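Local coordinates for sialidase B (Streptococcus pneumoniae serotype 4, PDB 4XJW), which hydrolyses the alpha-(2->3), alpha-(2->6) and alpha-(2->8) linkages of terminal sialic acids in oligosaccharides, glycoproteins and glycolipids, at residues 518-521 and 525-528; 562-567 and 600-605; 584-589 and 626-631. The protein carries 1 engineered substitution. All blocks are in the same frame, centred on the assembly; numbering follows the deposited sequence.

Contact 1 (518-521 and 525-528); sequences FRTT and IAYM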
loop_
_atom_site.group_PDB
_atom_site.type_symbol
_atom_site.label_atom_id
_atom_site.label_comp_id
_atom_site.label_asym_id
_atom_site.label_seq_id
_atom_site.Cartn_x
_atom_site.Cartn_y
_atom_site.Cartn_z
ATOM N N PHE A 518 -7.930 13.006 -12.496
ATOM C CA PHE A 518 -8.260 12.879 -11.082
ATOM C C PHE A 518 -9.493 12.061 -10.745
ATOM O O PHE A 518 -10.412 11.912 -11.546
ATOM C CB PHE A 518 -8.288 14.244 -10.369
ATOM C CG PHE A 518 -9.364 15.192 -10.861
ATOM C CD1 PHE A 518 -9.215 15.868 -12.061
ATOM C CD2 PHE A 518 -10.500 15.417 -10.096
ATOM C CE1 PHE A 518 -10.194 16.756 -12.503
ATOM C CE2 PHE A 518 -11.472 16.303 -10.520
ATOM C CZ PHE A 518 -11.317 16.972 -11.730
ATOM N N ARG A 519 -9.454 11.518 -9.540
ATOM C CA ARG A 519 -10.514 10.705 -8.970
ATOM C C ARG A 519 -11.711 11.581 -8.614
ATOM O O ARG A 519 -11.536 12.718 -8.167
ATOM C CB ARG A 519 -9.938 10.039 -7.712
ATOM C CG ARG A 519 -10.922 9.297 -6.836
ATOM C CD ARG A 519 -10.177 8.773 -5.614
ATOM N NE ARG A 519 -11.102 8.275 -4.604
ATOM C CZ ARG A 519 -10.723 7.766 -3.441
ATOM N NH1 ARG A 519 -9.435 7.682 -3.147
ATOM N NH2 ARG A 519 -11.635 7.336 -2.579
ATOM N N THR A 520 -12.922 11.042 -8.805
ATOM C CA THR A 520 -14.166 11.756 -8.498
ATOM C C THR A 520 -15.150 10.864 -7.745
ATOM O O THR A 520 -14.816 9.761 -7.313
ATOM C CB THR A 520 -14.893 12.270 -9.761
ATOM O OG1 THR A 520 -15.458 11.171 -10.489
ATOM C CG2 THR A 520 -13.946 13.055 -10.658
ATOM N N THR A 521 -16.389 11.342 -7.632
ATOM C CA THR A 521 -17.453 10.595 -6.963
ATOM C C THR A 521 -18.495 10.125 -7.972
ATOM O O THR A 521 -19.555 9.628 -7.596
ATOM C CB THR A 521 -18.135 11.453 -5.888
ATOM O OG1 THR A 521 -18.509 12.717 -6.450
ATOM C CG2 THR A 521 -17.212 11.671 -4.700
ATOM N N ILE A 525 -13.212 8.876 -14.196
ATOM C CA ILE A 525 -12.015 9.678 -13.998
ATOM C C ILE A 525 -12.209 11.005 -14.714
ATOM O O ILE A 525 -12.715 11.037 -15.835
ATOM C CB ILE A 525 -10.800 8.929 -14.551
ATOM C CG1 ILE A 525 -10.599 7.634 -13.751
ATOM C CG2 ILE A 525 -9.535 9.813 -14.544
ATOM C CD1 ILE A 525 -9.563 6.689 -14.351
ATOM N N ALA A 526 -11.843 12.100 -14.056
ATOM C CA ALA A 526 -12.021 13.428 -14.633
ATOM C C ALA A 526 -10.685 13.973 -15.087
ATOM O O ALA A 526 -9.634 13.421 -14.751
ATOM C CB ALA A 526 -12.653 14.377 -13.625
ATOM N N TYR A 527 -10.724 15.059 -15.847
ATOM C CA TYR A 527 -9.498 15.754 -16.208
ATOM C C TYR A 527 -9.720 17.229 -16.462
ATOM O O TYR A 527 -10.844 17.662 -16.730
ATOM C CB TYR A 527 -8.790 15.077 -17.393
ATOM C CG TYR A 527 -9.537 15.118 -18.706
ATOM C CD1 TYR A 527 -9.362 16.173 -19.586
ATOM C CD2 TYR A 527 -10.400 14.090 -19.067
ATOM C CE1 TYR A 527 -10.030 16.214 -20.787
ATOM C CE2 TYR A 527 -11.072 14.112 -20.267
ATOM C CZ TYR A 527 -10.879 15.187 -21.126
ATOM O OH TYR A 527 -11.544 15.228 -22.329
ATOM N N MET A 528 -8.648 17.994 -16.320
ATOM C CA MET A 528 -8.621 19.403 -16.672
ATOM C C MET A 528 -7.266 19.680 -17.298
ATOM O O MET A 528 -6.334 18.883 -17.153
ATOM C CB MET A 528 -8.831 20.298 -15.449
ATOM C CG MET A 528 -7.856 20.069 -14.299
ATOM S SD MET A 528 -7.956 21.306 -12.978
ATOM C CE MET A 528 -9.572 20.943 -12.294
#
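Phe518 holds its CG between its own backbone N and carbonyl carbon (chi1 64°), which swings the ring across to strand 526-530 and lays one face over Ala526. The two segments end and begin neighbouring antiparallel strands in a four-stranded sheet, a blade of the sialidase beta-propeller. Phe518 and Ala526 form a hydrogen-bonded antiparallel pair, with bonds from Ala526 N to Phe518 O and from Phe518 N to Ala526 O, both 2.9 Å. On the ring, Ala526 CB makes a CH-pi contact 3.7 Å from the Phe518 centroid. Met528, at the start of the fourth BNR repeat, adds its CE obliquely, 4.2 Å from Phe518 CE1.

Just past the pair, Arg519 turns its CB away from strand 526-530 and runs out almost straight, to a salt bridge with Glu503 and a bond from NE to Tyr551 O. By similarity this arginine binds substrate. Thr520 faces the other way: OG1 is tied to Lys524 O within the connecting loop, leaving CG2 to press on Ala526 CB at 3.5 Å, tighter than ordinary van der Waals contact.

Contact 2 (562-567 and 600-605); sequences QLIDGK and WKYHYG. Engineered in segment 600-605: Gly605 (natural residue Asp).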
loop_
_atom_site.group_PDB
_atom_site.type_symbol
_atom_site.label_atom_id
_atom_site.label_comp_id
_atom_site.label_asym_id
_atom_site.label_seq_id
_atom_site.Cartn_x
_atom_site.Cartn_y
_atom_site.Cartn_z
ATOM N N GLN A 562 8.260 7.791 -26.001
ATOM C CA GLN A 562 8.351 7.292 -27.371
ATOM C C GLN A 562 6.981 7.325 -28.025
ATOM O O GLN A 562 5.957 7.235 -27.339
ATOM C CB GLN A 562 8.896 5.860 -27.390
ATOM C CG GLN A 562 10.219 5.681 -26.634
ATOM C CD GLN A 562 11.358 6.463 -27.248
ATOM O OE1 GLN A 562 11.705 6.261 -28.411
ATOM N NE2 GLN A 562 11.945 7.369 -26.471
ATOM N N LEU A 563 6.959 7.470 -29.348
ATOM C CA LEU A 563 5.703 7.410 -30.095
ATOM C C LEU A 563 5.174 5.992 -30.075
ATOM O O LEU A 563 5.940 5.032 -30.068
ATOM C CB LEU A 563 5.903 7.836 -31.554
ATOM C CG LEU A 563 6.453 9.230 -31.840
ATOM C CD1 LEU A 563 6.479 9.492 -33.348
ATOM C CD2 LEU A 563 5.667 10.307 -31.114
ATOM N N ILE A 564 3.850 5.873 -30.061
ATOM C CA ILE A 564 3.174 4.597 -30.217
ATOM C C ILE A 564 2.186 4.796 -31.365
ATOM O O ILE A 564 1.421 5.760 -31.364
ATOM C CB ILE A 564 2.427 4.181 -28.917
ATOM C CG1 ILE A 564 3.418 3.979 -27.765
ATOM C CG2 ILE A 564 1.618 2.904 -29.146
ATOM C CD1 ILE A 564 2.750 3.644 -26.413
ATOM N N ASP A 565 2.245 3.914 -32.363
ATOM C CA ASP A 565 1.447 4.062 -33.580
ATOM C C ASP A 565 1.661 5.434 -34.225
ATOM O O ASP A 565 0.736 6.025 -34.778
ATOM C CB ASP A 565 -0.044 3.833 -33.295
ATOM C CG ASP A 565 -0.349 2.409 -32.886
ATOM O OD1 ASP A 565 0.456 1.509 -33.208
ATOM O OD2 ASP A 565 -1.406 2.189 -32.250
ATOM N N GLY A 566 2.887 5.941 -34.127
ATOM C CA GLY A 566 3.238 7.226 -34.699
ATOM C C GLY A 566 2.638 8.424 -33.992
ATOM O O GLY A 566 2.645 9.534 -34.529
ATOM N N LYS A 567 2.112 8.211 -32.786
ATOM C CA LYS A 567 1.475 9.287 -32.032
ATOM C C LYS A 567 2.047 9.398 -30.621
ATOM O O LYS A 567 2.632 8.447 -30.100
ATOM C CB LYS A 567 -0.044 9.076 -31.969
ATOM C CG LYS A 567 -0.688 8.857 -33.337
ATOM C CD LYS A 567 -2.179 9.154 -33.323
ATOM C CE LYS A 567 -2.439 10.646 -33.426
ATOM N NZ LYS A 567 -3.889 10.961 -33.340
ATOM N N TRP A 600 -8.258 6.744 -26.174
ATOM C CA TRP A 600 -7.855 5.607 -25.344
ATOM C C TRP A 600 -7.977 4.302 -26.123
ATOM O O TRP A 600 -9.044 3.689 -26.202
ATOM C CB TRP A 600 -8.646 5.589 -24.036
ATOM C CG TRP A 600 -8.533 6.902 -23.330
ATOM C CD1 TRP A 600 -9.461 7.902 -23.301
ATOM C CD2 TRP A 600 -7.399 7.386 -22.591
ATOM N NE1 TRP A 600 -8.986 8.969 -22.574
ATOM C CE2 TRP A 600 -7.725 8.675 -22.126
ATOM C CE3 TRP A 600 -6.148 6.846 -22.272
ATOM C CZ2 TRP A 600 -6.842 9.433 -21.357
ATOM C CZ3 TRP A 600 -5.276 7.602 -21.517
ATOM C CH2 TRP A 600 -5.619 8.880 -21.070
ATOM N N LYS A 601 -6.857 3.893 -26.705
ATOM C CA LYS A 601 -6.843 2.869 -27.743
ATOM C C LYS A 601 -6.563 1.446 -27.243
ATOM O O LYS A 601 -7.109 0.475 -27.776
ATOM C CB LYS A 601 -5.815 3.267 -28.799
ATOM C CG LYS A 601 -5.742 2.358 -30.007
ATOM C CD LYS A 601 -4.778 2.965 -31.034
ATOM C CE LYS A 601 -4.704 2.163 -32.318
ATOM N NZ LYS A 601 -3.831 2.858 -33.316
ATOM N N TYR A 602 -5.709 1.319 -26.234
ATOM C CA TYR A 602 -5.314 0.006 -25.725
ATOM C C TYR A 602 -5.618 -0.129 -24.230
ATOM O O TYR A 602 -5.386 0.805 -23.464
ATOM C CB TYR A 602 -3.817 -0.225 -25.959
ATOM C CG TYR A 602 -3.378 -0.135 -27.406
ATOM C CD1 TYR A 602 -3.602 -1.188 -28.282
ATOM C CD2 TYR A 602 -2.714 0.989 -27.883
ATOM C CE1 TYR A 602 -3.192 -1.121 -29.596
ATOM C CE2 TYR A 602 -2.297 1.069 -29.193
ATOM C CZ TYR A 602 -2.544 0.007 -30.046
ATOM O OH TYR A 602 -2.141 0.071 -31.355
ATOM N N HIS A 603 -6.148 -1.284 -23.828
ATOM C CA HIS A 603 -6.371 -1.606 -22.413
ATOM C C HIS A 603 -5.619 -2.893 -22.087
ATOM O O HIS A 603 -5.872 -3.926 -22.707
ATOM C CB HIS A 603 -7.861 -1.837 -22.141
ATOM C CG HIS A 603 -8.697 -0.601 -22.237
ATOM N ND1 HIS A 603 -9.324 -0.038 -21.143
ATOM C CD2 HIS A 603 -9.026 0.176 -23.298
ATOM C CE1 HIS A 603 -9.991 1.035 -21.526
ATOM N NE2 HIS A 603 -9.830 1.186 -22.829
ATOM N N TYR A 604 -4.702 -2.842 -21.121
ATOM C CA TYR A 604 -3.998 -4.046 -20.682
ATOM C C TYR A 604 -4.445 -4.452 -19.286
ATOM O O TYR A 604 -4.346 -3.669 -18.349
ATOM C CB TYR A 604 -2.487 -3.821 -20.665
ATOM C CG TYR A 604 -1.730 -4.951 -19.995
ATOM C CD1 TYR A 604 -1.509 -6.158 -20.656
ATOM C CD2 TYR A 604 -1.241 -4.814 -18.700
ATOM C CE1 TYR A 604 -0.830 -7.200 -20.039
ATOM C CE2 TYR A 604 -0.562 -5.839 -18.082
ATOM C CZ TYR A 604 -0.359 -7.031 -18.754
ATOM O OH TYR A 604 0.323 -8.051 -18.126
ATOM N N GLY A 605 -4.923 -5.678 -19.146
ATOM C CA GLY A 605 -5.328 -6.179 -17.834
ATOM C C GLY A 605 -4.113 -6.652 -17.038
ATOM O O GLY A 605 -3.416 -7.578 -17.445
#
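Asp565 OD2 receives two groups from strand 597-605, the ammonium of Lys601 and the hydroxyl of Tyr602. Lys601 NZ stands 2.7 Å from Asp565 OD2 in a salt bridge, approaching from well above the carboxylate plane. Tyr602 OH donates to the same oxygen, with Asp565 OD2 at the ring edge, in its plane; the 2.4 Å between Tyr602 OH and Asp565 OD2 is very short and is best read with caution. The carboxylate is twisted 53° from the tyrosine ring. The ammonium group beside it would probably favour the ionised carboxylate.

The two donors can run side by side because of a classic beta bulge: Lys601 and Tyr602 both face Val588 on the neighbouring strand, and their side chains head for Asp565 together. Lys601 is fully extended, its CG anti to the backbone N (chi1 -176°), and that CG passes 3.8 Å above the plane of the Tyr602 ring. This is the outermost strand of a four-stranded propeller blade.

On the other side, Asp565 is set by a type I' turn from Ile564 to Lys567, closed by bonds in both directions: Ile564 N to Lys567 O at 2.8 Å and Lys567 N to Ile564 O at 2.9 Å. The turn lies in the loop between strands 556-559 and 569-575 of the same blade. Next to the polar group, Ile564 CG2 comes obliquely to Tyr602 CE2 at 4.3 Å. Ile564 also packs on Val588 and on Ile654 of the C-terminal helix, while Tyr602 touches Thr658.

Contact 3 (584-589 and 626-631); sequences GQLVVG and IGVLFE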
loop_
_atom_site.group_PDB
_atom_site.type_symbol
_atom_site.label_atom_id
_atom_site.label_comp_id
_atom_site.label_asym_id
_atom_site.label_seq_id
_atom_site.Cartn_x
_atom_site.Cartn_y
_atom_site.Cartn_z
ATOM N N GLY A 584 -7.383 -4.320 -12.392
ATOM C CA GLY A 584 -6.394 -3.295 -12.691
ATOM C C GLY A 584 -5.999 -3.268 -14.147
ATOM O O GLY A 584 -5.879 -4.318 -14.781
ATOM N N GLN A 585 -5.846 -2.062 -14.683
ATOM C CA GLN A 585 -5.456 -1.907 -16.083
ATOM C C GLN A 585 -4.419 -0.821 -16.273
ATOM O O GLN A 585 -4.358 0.139 -15.509
ATOM C CB GLN A 585 -6.670 -1.560 -16.952
ATOM C CG GLN A 585 -7.709 -2.659 -17.047
ATOM C CD GLN A 585 -8.803 -2.344 -18.052
ATOM O OE1 GLN A 585 -8.896 -1.225 -18.567
ATOM N NE2 GLN A 585 -9.656 -3.331 -18.321
ATOM N N LEU A 586 -3.613 -0.980 -17.312
ATOM C CA LEU A 586 -2.921 0.155 -17.892
ATOM C C LEU A 586 -3.701 0.516 -19.139
ATOM O O LEU A 586 -4.042 -0.363 -19.939
ATOM C CB LEU A 586 -1.492 -0.184 -18.286
ATOM C CG LEU A 586 -0.552 -0.653 -17.192
ATOM C CD1 LEU A 586 0.857 -0.671 -17.754
ATOM C CD2 LEU A 586 -0.618 0.245 -15.977
ATOM N N VAL A 587 -3.990 1.799 -19.307
ATOM C CA VAL A 587 -4.746 2.245 -20.473
ATOM C C VAL A 587 -3.858 3.191 -21.270
ATOM O O VAL A 587 -3.404 4.208 -20.746
ATOM C CB VAL A 587 -6.068 2.924 -20.067
ATOM C CG1 VAL A 587 -6.899 3.244 -21.301
ATOM C CG2 VAL A 587 -6.876 2.022 -19.104
ATOM N N VAL A 588 -3.590 2.843 -22.531
ATOM C CA VAL A 588 -2.736 3.662 -23.384
ATOM C C VAL A 588 -3.583 4.574 -24.266
ATOM O O VAL A 588 -4.444 4.096 -25.005
ATOM C CB VAL A 588 -1.841 2.789 -24.281
ATOM C CG1 VAL A 588 -0.948 3.661 -25.150
ATOM C CG2 VAL A 588 -0.996 1.824 -23.448
ATOM N N GLY A 589 -3.352 5.881 -24.168
ATOM C CA GLY A 589 -4.067 6.845 -24.991
ATOM C C GLY A 589 -3.138 7.577 -25.941
ATOM O O GLY A 589 -2.024 7.952 -25.563
ATOM N N ILE A 626 8.045 -0.125 -18.646
ATOM C CA ILE A 626 7.166 0.521 -17.686
ATOM C C ILE A 626 7.240 -0.247 -16.376
ATOM O O ILE A 626 7.078 -1.468 -16.358
ATOM C CB ILE A 626 5.717 0.499 -18.175
ATOM C CG1 ILE A 626 5.577 1.162 -19.549
ATOM C CG2 ILE A 626 4.814 1.175 -17.149
ATOM C CD1 ILE A 626 5.970 2.628 -19.605
ATOM N N GLY A 627 7.531 0.455 -15.288
ATOM C CA GLY A 627 7.459 -0.143 -13.965
ATOM C C GLY A 627 6.157 0.239 -13.284
ATOM O O GLY A 627 5.722 1.394 -13.372
ATOM N N VAL A 628 5.530 -0.738 -12.628
ATOM C CA VAL A 628 4.264 -0.530 -11.918
ATOM C C VAL A 628 4.440 -1.061 -10.497
ATOM O O VAL A 628 4.811 -2.214 -10.304
ATOM C CB VAL A 628 3.082 -1.247 -12.609
ATOM C CG1 VAL A 628 1.769 -0.874 -11.942
ATOM C CG2 VAL A 628 3.023 -0.908 -14.095
ATOM N N LEU A 629 4.227 -0.197 -9.511
ATOM C CA LEU A 629 4.215 -0.590 -8.111
ATOM C C LEU A 629 2.798 -0.327 -7.617
ATOM O O LEU A 629 2.322 0.805 -7.654
ATOM C CB LEU A 629 5.224 0.229 -7.310
ATOM C CG LEU A 629 5.344 -0.105 -5.828
ATOM C CD1 LEU A 629 5.857 -1.524 -5.653
ATOM C CD2 LEU A 629 6.271 0.898 -5.143
ATOM N N PHE A 630 2.116 -1.374 -7.180
ATOM C CA PHE A 630 0.688 -1.222 -6.911
ATOM C C PHE A 630 0.197 -2.068 -5.750
ATOM O O PHE A 630 0.802 -3.097 -5.400
ATOM C CB PHE A 630 -0.117 -1.567 -8.168
ATOM C CG PHE A 630 -0.041 -3.022 -8.560
ATOM C CD1 PHE A 630 1.043 -3.508 -9.288
ATOM C CD2 PHE A 630 -1.056 -3.905 -8.200
ATOM C CE1 PHE A 630 1.121 -4.859 -9.651
ATOM C CE2 PHE A 630 -0.990 -5.244 -8.570
ATOM C CZ PHE A 630 0.090 -5.723 -9.288
ATOM N N GLU A 631 -0.926 -1.636 -5.176
ATOM C CA GLU A 631 -1.597 -2.376 -4.132
ATOM C C GLU A 631 -2.402 -3.498 -4.773
ATOM O O GLU A 631 -3.451 -3.252 -5.363
ATOM C CB GLU A 631 -2.511 -1.419 -3.352
ATOM C CG GLU A 631 -1.740 -0.361 -2.538
ATOM C CD GLU A 631 -2.642 0.682 -1.901
ATOM O OE1 GLU A 631 -3.832 0.799 -2.292
ATOM O OE2 GLU A 631 -2.169 1.367 -0.965
#
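Glu631 OE2 is gripped twice, by Arg207 NE in a salt bridge and by Ile208 N, while its OE1 takes Tyr615 N, all at the far end of the strand whose Ile626 and Val628 meet Leu586. Since Arg207 and Tyr615 are by similarity a substrate-binding residue and the nucleophile, Glu631 probably helps to position both.

Strands 584-592 and 626-631 belong to different sheets of the beta-propeller, and here two of its blades pack face to face. Leu586 and Val628 lie nearest, with 9.4 Å between their CA atoms, and what joins the segments is a small buried patch of methyl groups. Leu586 fills the gap from its side, its CG beside the backbone N (chi1 -60°), and Ile626 and Val628 point toward it from theirs. Ile626 CG2 meets Leu586 CD1 at 4.4 Å, an ordinary apolar distance. Leu652, from the strand beside 626-631, and Leu657 of the C-terminal helix also touch Leu586.

Val628 CG2 points into the fork of the leucine, 4.3 Å from Leu586 CD1 and 4.3 Å from Leu586 CD2.

In the fold
Contacts 2 and 3 share a blade and touch: strands 584-592 and 597-605 are neighbours, joined by Tyr604 N to Leu586 O at 2.8 Å and His603 ND1 to Gln585 OE1 at 2.9 Å. In sequence their segments alternate, 562-567, 584-589, 600-605, then 626-631 in another sheet. Contact 1 lies earlier in the chain, its centre about 17 Å from that of contact 3 and about 21 Å from that of contact 2. Contacts 1 and 3 both lie near Tyr615, the nucleophile by similarity: the side chains of Phe518 and Val628 are about 11 and 10 Å from its own. The side chain of Ile626 is about 8 Å from the bound Optactin, that of Ile564 about 13 Å.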